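Local structure of endoglucanase (Clostridium thermocellum, 2E4T) at residues A[46-58]-A[149-161]. The protein probably hydrolyses internal beta-1,4-glucosidic linkages of cellulose and xyloglucan, this chain being the glycoside hydrolase family 44 module of a longer multidomain enzyme. Sequence-based numbering, arbitrary orientation.
Sequences NRTTGYNWENNFS and PDTEDDYVYMDEF. With CA (calcium ion), chain C.
E54 reaches across to the 149-161 segment and grips a calcium ion with both carboxylate oxygens, OE1 and OE2 each 2.5 Å from the metal. Its chain runs out extended beyond CG (chi2 -175°), with CG lying 3.8 Å from P149 CB. The backbone oxygens of D150 and Y155, D153 OD1 (2.4 Å) and two waters bring the coordination to seven oxygens. Beside this site the indole of W53 is sandwiched: P149 CG lies over one face, 3.5 Å from W53 CH2, and F161 covers the other. The W53 five-membered ring and the F161 ring are almost parallel (5°) but slid apart, so each ring receives mainly the other's CB: W53 CB sits 3.5 Å above the F161 centroid. With W53 CG between the backbone N and the carbonyl carbon (chi1 76°), the indole slides past F161 in the opposite sense. V156 wedges CG1 against W53 CD1 at 3.4 Å and turns CG2 to the N52 amide, whose OD1 closes an Asx turn onto E54 N. E160 CG meets the indole edge, while E160 OE2 forms a salt bridge with K141. One water donates to E54 OE2 and E160 OE1, and accepts from Y157 N and weakly from W53 NE1, probably easing the proximity of the two carboxylates. Calcium thus ties the loop after strand 40-43 to the 150-155 turn and the start of strand 155-157; the carboxylates of E54 and D153 probably offset its two positive charges.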
ATOM      1  N   ASN A  46       1.321  -8.136 -10.915  1.00  5.82           N
ATOM      2  CA  ASN A  46       1.476  -8.472 -12.336  1.00  5.71           C
ATOM      3  C   ASN A  46       0.389  -9.431 -12.837  1.00  5.74           C
ATOM      4  O   ASN A  46      -0.073  -9.269 -13.990  1.00  6.45           O
ATOM      5  CB  ASN A  46       2.833  -9.133 -12.562  1.00  6.25           C
ATOM      6  CG  ASN A  46       3.970  -8.167 -12.398  1.00  6.34           C
ATOM      7  OD1 ASN A  46       3.763  -6.935 -12.382  1.00  7.35           O
ATOM      8  ND2 ASN A  46       5.214  -8.693 -12.354  1.00  7.53           N
ATOM      9  N   ARG A  47      -0.021 -10.423 -12.043  1.00  5.52           N
ATOM     10  CA  ARG A  47      -0.960 -11.411 -12.542  1.00  6.20           C
ATOM     11  C   ARG A  47      -2.326 -10.807 -12.798  1.00  5.52           C
ATOM     12  O   ARG A  47      -3.161 -11.459 -13.499  1.00  6.37           O
ATOM     13  CB  ARG A  47      -1.122 -12.565 -11.569  1.00  6.76           C
ATOM     14  CG  ARG A  47      -0.154 -13.701 -11.785  1.00  7.74           C
ATOM     15  CD  ARG A  47      -0.633 -14.565 -12.954  1.00  7.56           C
ATOM     16  NE  ARG A  47       0.282 -15.687 -13.156  1.00  7.88           N
ATOM     17  CZ  ARG A  47      -0.072 -16.748 -13.889  1.00  7.56           C
ATOM     18  NH1 ARG A  47      -1.242 -16.793 -14.533  1.00  7.94           N
ATOM     19  NH2 ARG A  47       0.785 -17.784 -14.005  1.00  8.64           N
ATOM     20  N   THR A  48      -2.645  -9.642 -12.244  1.00  5.24           N
ATOM     21  CA  THR A  48      -3.981  -9.116 -12.393  1.00  5.43           C
ATOM     22  C   THR A  48      -4.228  -8.373 -13.725  1.00  5.22           C
ATOM     23  O   THR A  48      -5.377  -8.194 -14.094  1.00  5.80           O
ATOM     24  CB  THR A  48      -4.391  -8.241 -11.193  1.00  5.68           C
ATOM     25  OG1 THR A  48      -3.610  -7.057 -11.141  1.00  6.06           O
ATOM     26  CG2 THR A  48      -4.302  -9.041  -9.897  1.00  6.77           C
ATOM     27  N   THR A  49      -3.158  -8.035 -14.461  1.00  5.18           N
ATOM     28  CA  THR A  49      -3.356  -7.282 -15.701  1.00  5.00           C
ATOM     29  C   THR A  49      -4.178  -8.053 -16.739  1.00  5.25           C
ATOM     30  O   THR A  49      -5.049  -7.503 -17.398  1.00  5.76           O
ATOM     31  CB  THR A  49      -1.977  -6.884 -16.260  1.00  5.66           C
ATOM     32  OG1 THR A  49      -1.366  -5.969 -15.356  1.00  5.46           O
ATOM     33  CG2 THR A  49      -2.109  -6.282 -17.674  1.00  5.71           C
ATOM     34  N   GLY A  50      -3.850  -9.360 -16.874  1.00  5.14           N
ATOM     35  CA  GLY A  50      -4.492 -10.187 -17.889  1.00  5.61           C
ATOM     36  C   GLY A  50      -5.562 -11.119 -17.341  1.00  5.07           C
ATOM     37  O   GLY A  50      -5.986 -12.056 -18.021  1.00  5.48           O
ATOM     38  N   TYR A  51      -5.993 -10.896 -16.085  1.00  5.05           N
ATOM     39  CA  TYR A  51      -7.043 -11.698 -15.478  1.00  4.89           C
ATOM     40  C   TYR A  51      -8.385 -11.465 -16.175  1.00  5.15           C
ATOM     41  O   TYR A  51      -8.816 -10.323 -16.340  1.00  5.62           O
ATOM     42  CB  TYR A  51      -7.169 -11.306 -13.985  1.00  5.58           C
ATOM     43  CG  TYR A  51      -8.385 -11.926 -13.309  1.00  5.18           C
ATOM     44  CD1 TYR A  51      -8.443 -13.299 -13.039  1.00  5.57           C
ATOM     45  CD2 TYR A  51      -9.492 -11.137 -12.997  1.00  5.68           C
ATOM     46  CE1 TYR A  51      -9.554 -13.858 -12.445  1.00  5.60           C
ATOM     47  CE2 TYR A  51     -10.628 -11.701 -12.412  1.00  5.66           C
ATOM     48  CZ  TYR A  51     -10.668 -13.062 -12.165  1.00  5.46           C
ATOM     49  OH  TYR A  51     -11.822 -13.591 -11.617  1.00  6.12           O
ATOM     50  N   ASN A  52      -9.042 -12.577 -16.555  1.00  5.30           N
ATOM     51  CA  ASN A  52     -10.331 -12.540 -17.227  1.00  5.30           C
ATOM     52  C   ASN A  52     -11.404 -12.968 -16.237  1.00  5.09           C
ATOM     53  O   ASN A  52     -11.489 -14.140 -15.878  1.00  5.77           O
ATOM     54  CB  ASN A  52     -10.288 -13.490 -18.419  1.00  5.66           C
ATOM     55  CG  ASN A  52     -11.561 -13.496 -19.223  1.00  5.80           C
ATOM     56  OD1 ASN A  52     -12.624 -13.089 -18.742  1.00  6.69           O
ATOM     57  ND2 ASN A  52     -11.451 -13.964 -20.475  1.00  6.36           N
ATOM     58  N   TRP A  53     -12.263 -12.026 -15.792  1.00  5.45           N
ATOM     59  CA  TRP A  53     -13.237 -12.370 -14.772  1.00  5.59           C
ATOM     60  C   TRP A  53     -14.261 -13.416 -15.270  1.00  5.89           C
ATOM     61  O   TRP A  53     -14.920 -14.074 -14.457  1.00  6.45           O
ATOM     62  CB  TRP A  53     -13.985 -11.109 -14.287  1.00  5.69           C
ATOM     63  CG  TRP A  53     -15.035 -10.599 -15.224  1.00  5.71           C
ATOM     64  CD1 TRP A  53     -14.859  -9.847 -16.345  1.00  6.11           C
ATOM     65  CD2 TRP A  53     -16.461 -10.780 -15.073  1.00  6.13           C
ATOM     66  NE1 TRP A  53     -16.086  -9.543 -16.924  1.00  6.08           N
ATOM     67  CE2 TRP A  53     -17.064 -10.101 -16.158  1.00  6.22           C
ATOM     68  CE3 TRP A  53     -17.268 -11.408 -14.119  1.00  6.44           C
ATOM     69  CZ2 TRP A  53     -18.465 -10.021 -16.286  1.00  6.76           C
ATOM     70  CZ3 TRP A  53     -18.644 -11.333 -14.250  1.00  6.82           C
ATOM     71  CH2 TRP A  53     -19.224 -10.641 -15.318  1.00  7.00           C
ATOM     72  N   GLU A  54     -14.423 -13.529 -16.594  1.00  5.68           N
ATOM     73  CA  GLU A  54     -15.456 -14.444 -17.088  1.00  6.22           C
ATOM     74  C   GLU A  54     -15.108 -15.897 -16.855  1.00  6.77           C
ATOM     75  O   GLU A  54     -15.999 -16.720 -16.669  1.00  9.11           O
ATOM     76  CB  GLU A  54     -15.704 -14.218 -18.582  1.00  6.70           C
ATOM     77  CG  GLU A  54     -16.120 -12.794 -18.923  1.00  6.56           C
ATOM     78  CD  GLU A  54     -16.482 -12.626 -20.405  1.00  6.51           C
ATOM     79  OE1 GLU A  54     -16.124 -13.526 -21.236  1.00  6.95           O
ATOM     80  OE2 GLU A  54     -17.116 -11.600 -20.763  1.00  7.05           O
ATOM     81  N   ASN A  55     -13.799 -16.216 -16.920  1.00  6.53           N
ATOM     82  CA  ASN A  55     -13.337 -17.629 -16.836  1.00  6.90           C
ATOM     83  C   ASN A  55     -12.203 -17.831 -15.869  1.00  6.25           C
ATOM     84  O   ASN A  55     -11.773 -18.977 -15.679  1.00  7.30           O
ATOM     85  CB  ASN A  55     -13.022 -18.153 -18.227  1.00  8.48           C
ATOM     86  CG  ASN A  55     -11.970 -17.332 -18.889  1.00  8.59           C
ATOM     87  OD1 ASN A  55     -11.128 -16.688 -18.239  1.00  8.24           O
ATOM     88  ND2 ASN A  55     -11.989 -17.336 -20.224  1.00 11.97           N
ATOM     89  N   ASN A  56     -11.698 -16.767 -15.220  1.00  5.75           N
ATOM     90  CA  ASN A  56     -10.652 -16.828 -14.187  1.00  6.00           C
ATOM     91  C   ASN A  56      -9.244 -17.134 -14.702  1.00  5.79           C
ATOM     92  O   ASN A  56      -8.342 -17.260 -13.856  1.00  6.60           O
ATOM     93  CB  ASN A  56     -11.025 -17.744 -13.028  1.00  6.17           C
ATOM     94  CG  ASN A  56     -12.313 -17.303 -12.400  1.00  6.04           C
ATOM     95  OD1 ASN A  56     -12.384 -16.225 -11.769  1.00  6.48           O
ATOM     96  ND2 ASN A  56     -13.356 -18.096 -12.571  1.00  7.21           N
ATOM     97  N   PHE A  57      -9.048 -17.220 -16.010  1.00  5.87           N
ATOM     98  CA  PHE A  57      -7.700 -17.395 -16.513  1.00  5.88           C
ATOM     99  C   PHE A  57      -6.922 -16.090 -16.381  1.00  5.86           C
ATOM    100  O   PHE A  57      -7.493 -14.988 -16.293  1.00  6.07           O
ATOM    101  CB  PHE A  57      -7.725 -17.868 -17.970  1.00  6.63           C
ATOM    102  CG  PHE A  57      -8.438 -19.192 -18.136  1.00  7.06           C
ATOM    103  CD1 PHE A  57      -8.088 -20.292 -17.383  1.00  8.93           C
ATOM    104  CD2 PHE A  57      -9.414 -19.364 -19.126  1.00  8.09           C
ATOM    105  CE1 PHE A  57      -8.712 -21.515 -17.563  1.00 10.88           C
ATOM    106  CE2 PHE A  57     -10.065 -20.567 -19.315  1.00  9.03           C
ATOM    107  CZ  PHE A  57      -9.705 -21.642 -18.529  1.00 11.36           C
ATOM    108  N   SER A  58      -5.594 -16.213 -16.411  1.00  5.78           N
ATOM    109  CA  SER A  58      -4.726 -15.046 -16.332  1.00  5.81           C
ATOM    110  C   SER A  58      -3.373 -15.444 -16.940  1.00  5.59           C
ATOM    111  O   SER A  58      -3.136 -16.620 -17.236  1.00  6.04           O
ATOM    112  CB  SER A  58      -4.522 -14.567 -14.878  1.00  5.85           C
ATOM    113  OG  SER A  58      -3.878 -15.561 -14.089  1.00  6.30           O
ATOM    114  N   PRO A 149     -21.823 -13.858 -17.981  1.00  9.57           N
ATOM    115  CA  PRO A 149     -21.241 -13.216 -19.160  1.00  9.40           C
ATOM    116  C   PRO A 149     -20.958 -14.228 -20.237  1.00  9.90           C
ATOM    117  O   PRO A 149     -20.748 -15.408 -19.989  1.00 12.34           O
ATOM    118  CB  PRO A 149     -19.938 -12.618 -18.600  1.00 10.21           C
ATOM    119  CG  PRO A 149     -19.574 -13.460 -17.414  1.00 10.70           C
ATOM    120  CD  PRO A 149     -20.948 -13.716 -16.794  1.00 10.83           C
ATOM    121  N   ASP A 150     -20.989 -13.754 -21.471  1.00 10.07           N
ATOM    122  CA  ASP A 150     -20.795 -14.625 -22.640  1.00 10.95           C
ATOM    123  C   ASP A 150     -19.339 -14.937 -22.842  1.00  9.74           C
ATOM    124  O   ASP A 150     -18.571 -14.060 -23.189  1.00 10.09           O
ATOM    125  CB  ASP A 150     -21.384 -13.941 -23.862  1.00 11.92           C
ATOM    126  CG  ASP A 150     -21.341 -14.790 -25.101  1.00 15.74           C
ATOM    127  OD1 ASP A 150     -20.782 -15.930 -25.079  1.00 16.29           O
ATOM    128  OD2 ASP A 150     -21.955 -14.367 -26.111  1.00 20.05           O
ATOM    129  N   THR A 151     -18.956 -16.176 -22.598  1.00 11.17           N
ATOM    130  CA  THR A 151     -17.583 -16.567 -22.727  1.00 12.68           C
ATOM    131  C   THR A 151     -17.217 -16.852 -24.192  1.00 13.87           C
ATOM    132  O   THR A 151     -16.026 -17.072 -24.484  1.00 16.36           O
ATOM    133  CB  THR A 151     -17.230 -17.801 -21.879  1.00 14.43           C
ATOM    134  OG1 THR A 151     -18.183 -18.822 -22.217  1.00 16.15           O
ATOM    135  CG2 THR A 151     -17.343 -17.478 -20.409  1.00 16.39           C
ATOM    136  N   GLU A 152     -18.176 -16.811 -25.110  1.00 13.23           N
ATOM    137  CA  GLU A 152     -17.918 -17.218 -26.495  1.00 14.50           C
ATOM    138  C   GLU A 152     -17.583 -16.035 -27.425  1.00 13.81           C
ATOM    139  O   GLU A 152     -17.111 -16.226 -28.572  1.00 16.82           O
ATOM    140  CB  GLU A 152     -19.089 -18.082 -26.989  1.00 15.75           C
ATOM    141  CG  GLU A 152     -19.310 -19.328 -26.070  1.00 19.69           C
ATOM    142  CD  GLU A 152     -17.980 -20.085 -25.754  1.00 25.84           C
ATOM    143  OE1 GLU A 152     -17.282 -20.526 -26.709  1.00 28.11           O
ATOM    144  OE2 GLU A 152     -17.598 -20.217 -24.557  1.00 30.16           O
ATOM    145  N   ASP A 153     -17.840 -14.813 -26.983  1.00 10.97           N
ATOM    146  CA  ASP A 153     -17.624 -13.665 -27.791  1.00 10.34           C
ATOM    147  C   ASP A 153     -16.194 -13.186 -27.603  1.00 10.18           C
ATOM    148  O   ASP A 153     -15.366 -13.831 -26.922  1.00 10.73           O
ATOM    149  CB  ASP A 153     -18.693 -12.608 -27.545  1.00 10.54           C
ATOM    150  CG  ASP A 153     -18.616 -11.957 -26.190  1.00  9.40           C
ATOM    151  OD1 ASP A 153     -17.638 -12.223 -25.482  1.00  9.47           O
ATOM    152  OD2 ASP A 153     -19.574 -11.207 -25.837  1.00 11.33           O
ATOM    153  N   ASP A 154     -15.882 -12.079 -28.248  1.00 10.91           N
ATOM    154  CA  ASP A 154     -14.502 -11.588 -28.346  1.00 11.10           C
ATOM    155  C   ASP A 154     -14.102 -10.571 -27.268  1.00  9.36           C
ATOM    156  O   ASP A 154     -12.956 -10.103 -27.270  1.00  9.89           O
ATOM    157  CB  ASP A 154     -14.256 -10.941 -29.729  1.00 14.24           C
ATOM    158  CG  ASP A 154     -14.380 -11.923 -30.873  1.00 17.86           C
ATOM    159  OD1 ASP A 154     -14.268 -13.141 -30.608  1.00 21.90           O
ATOM    160  OD2 ASP A 154     -14.526 -11.443 -32.023  1.00 24.09           O
ATOM    161  N   TYR A 155     -15.018 -10.277 -26.322  1.00  9.36           N
ATOM    162  CA  TYR A 155     -14.873  -9.119 -25.458  1.00  7.92           C
ATOM    163  C   TYR A 155     -15.117  -9.478 -24.017  1.00  7.32           C
ATOM    164  O   TYR A 155     -15.892 -10.352 -23.712  1.00  8.61           O
ATOM    165  CB  TYR A 155     -15.895  -8.012 -25.826  1.00  8.86           C
ATOM    166  CG  TYR A 155     -15.695  -7.588 -27.255  1.00  9.93           C
ATOM    167  CD1 TYR A 155     -14.609  -6.797 -27.592  1.00 10.74           C
ATOM    168  CD2 TYR A 155     -16.544  -8.014 -28.278  1.00 14.31           C
ATOM    169  CE1 TYR A 155     -14.309  -6.504 -28.897  1.00 13.15           C
ATOM    170  CE2 TYR A 155     -16.277  -7.678 -29.617  1.00 14.93           C
ATOM    171  CZ  TYR A 155     -15.160  -6.944 -29.905  1.00 13.58           C
ATOM    172  OH  TYR A 155     -14.953  -6.660 -31.223  1.00 17.07           O
ATOM    173  N   VAL A 156     -14.446  -8.710 -23.126  1.00  6.46           N
ATOM    174  CA  VAL A 156     -14.702  -8.793 -21.682  1.00  6.03           C
ATOM    175  C   VAL A 156     -14.955  -7.360 -21.204  1.00  5.86           C
ATOM    176  O   VAL A 156     -14.206  -6.452 -21.575  1.00  7.12           O
ATOM    177  CB  VAL A 156     -13.486  -9.423 -20.981  1.00  6.63           C
ATOM    178  CG1 VAL A 156     -13.612  -9.393 -19.514  1.00  6.94           C
ATOM    179  CG2 VAL A 156     -13.299 -10.904 -21.466  1.00  6.93           C
ATOM    180  N   TYR A 157     -16.013  -7.171 -20.416  1.00  5.75           N
ATOM    181  CA  TYR A 157     -16.470  -5.829 -20.092  1.00  5.97           C
ATOM    182  C   TYR A 157     -16.214  -5.514 -18.596  1.00  5.71           C
ATOM    183  O   TYR A 157     -16.670  -6.253 -17.711  1.00  6.25           O
ATOM    184  CB  TYR A 157     -17.977  -5.694 -20.375  1.00  6.44           C
ATOM    185  CG  TYR A 157     -18.264  -5.932 -21.838  1.00  6.37           C
ATOM    186  CD1 TYR A 157     -17.982  -4.961 -22.771  1.00  7.44           C
ATOM    187  CD2 TYR A 157     -18.806  -7.143 -22.290  1.00  7.01           C
ATOM    188  CE1 TYR A 157     -18.240  -5.159 -24.122  1.00  8.84           C
ATOM    189  CE2 TYR A 157     -19.038  -7.360 -23.654  1.00  8.91           C
ATOM    190  CZ  TYR A 157     -18.765  -6.331 -24.559  1.00  8.47           C
ATOM    191  OH  TYR A 157     -18.980  -6.502 -25.911  1.00 10.93           O
ATOM    192  N   MET A 158     -15.507  -4.417 -18.351  1.00  5.42           N
ATOM    193  CA  MET A 158     -15.211  -4.070 -16.954  1.00  5.69           C
ATOM    194  C   MET A 158     -16.434  -3.641 -16.162  1.00  5.47           C
ATOM    195  O   MET A 158     -16.548  -4.006 -14.980  1.00  5.95           O
ATOM    196  CB  MET A 158     -14.094  -3.018 -16.845  1.00  5.89           C
ATOM    197  CG  MET A 158     -12.733  -3.527 -17.291  1.00  5.67           C
ATOM    198  SD  MET A 158     -12.149  -4.940 -16.327  1.00  6.05           S
ATOM    199  CE  MET A 158     -12.536  -6.300 -17.419  1.00  7.09           C
ATOM    200  N   ASP A 159     -17.324  -2.850 -16.759  1.00  5.71           N
ATOM    201  CA  ASP A 159     -18.493  -2.454 -15.994  1.00  5.65           C
ATOM    202  C   ASP A 159     -19.373  -3.681 -15.649  1.00  5.73           C
ATOM    203  O   ASP A 159     -19.979  -3.704 -14.582  1.00  6.21           O
ATOM    204  CB  ASP A 159     -19.259  -1.294 -16.644  1.00  6.29           C
ATOM    205  CG  ASP A 159     -19.800  -1.555 -18.035  1.00  6.33           C
ATOM    206  OD1 ASP A 159     -19.556  -2.590 -18.675  1.00  6.64           O
ATOM    207  OD2 ASP A 159     -20.521  -0.579 -18.492  1.00  6.99           O
ATOM    208  N   GLU A 160     -19.432  -4.678 -16.543  1.00  6.04           N
ATOM    209  CA  GLU A 160     -20.195  -5.869 -16.273  1.00  5.94           C
ATOM    210  C   GLU A 160     -19.580  -6.661 -15.097  1.00  5.77           C
ATOM    211  O   GLU A 160     -20.299  -7.219 -14.257  1.00  5.98           O
ATOM    212  CB  GLU A 160     -20.305  -6.719 -17.534  1.00  6.20           C
ATOM    213  CG  GLU A 160     -21.302  -7.860 -17.375  1.00  6.84           C
ATOM    214  CD  GLU A 160     -21.564  -8.558 -18.707  1.00  6.29           C
ATOM    215  OE1 GLU A 160     -20.570  -8.992 -19.377  1.00  7.61           O
ATOM    216  OE2 GLU A 160     -22.763  -8.667 -19.093  1.00  7.41           O
ATOM    217  N   PHE A 161     -18.235  -6.688 -15.032  1.00  5.83           N
ATOM    218  CA  PHE A 161     -17.523  -7.317 -13.912  1.00  5.60           C
ATOM    219  C   PHE A 161     -17.911  -6.592 -12.601  1.00  5.69           C
ATOM    220  O   PHE A 161     -18.288  -7.232 -11.595  1.00  5.87           O
ATOM    221  CB  PHE A 161     -16.037  -7.216 -14.228  1.00  6.05           C
ATOM    222  CG  PHE A 161     -15.028  -7.762 -13.229  1.00  6.00           C
ATOM    223  CD1 PHE A 161     -15.348  -8.606 -12.171  1.00  6.30           C
ATOM    224  CD2 PHE A 161     -13.692  -7.407 -13.447  1.00  6.47           C
ATOM    225  CE1 PHE A 161     -14.351  -9.050 -11.319  1.00  6.94           C
ATOM    226  CE2 PHE A 161     -12.690  -7.871 -12.597  1.00  7.09           C
ATOM    227  CZ  PHE A 161     -13.021  -8.691 -11.543  1.00  7.35           C
TER
HETATM  228 CA    CA C 701     -17.151 -12.216 -23.131  1.00  7.15          CA
HETATM  229  O   HOH W   1     -17.740  -9.247 -19.520  1.00  6.58           O
HETATM  230  O   HOH W   2     -13.718 -17.151 -23.061  1.00 27.22           O
HETATM  231  O   HOH W   3     -19.063 -10.802 -23.162  1.00  9.04           O
HETATM  232  O   HOH W   4     -15.399 -13.492 -24.137  1.00 10.82           O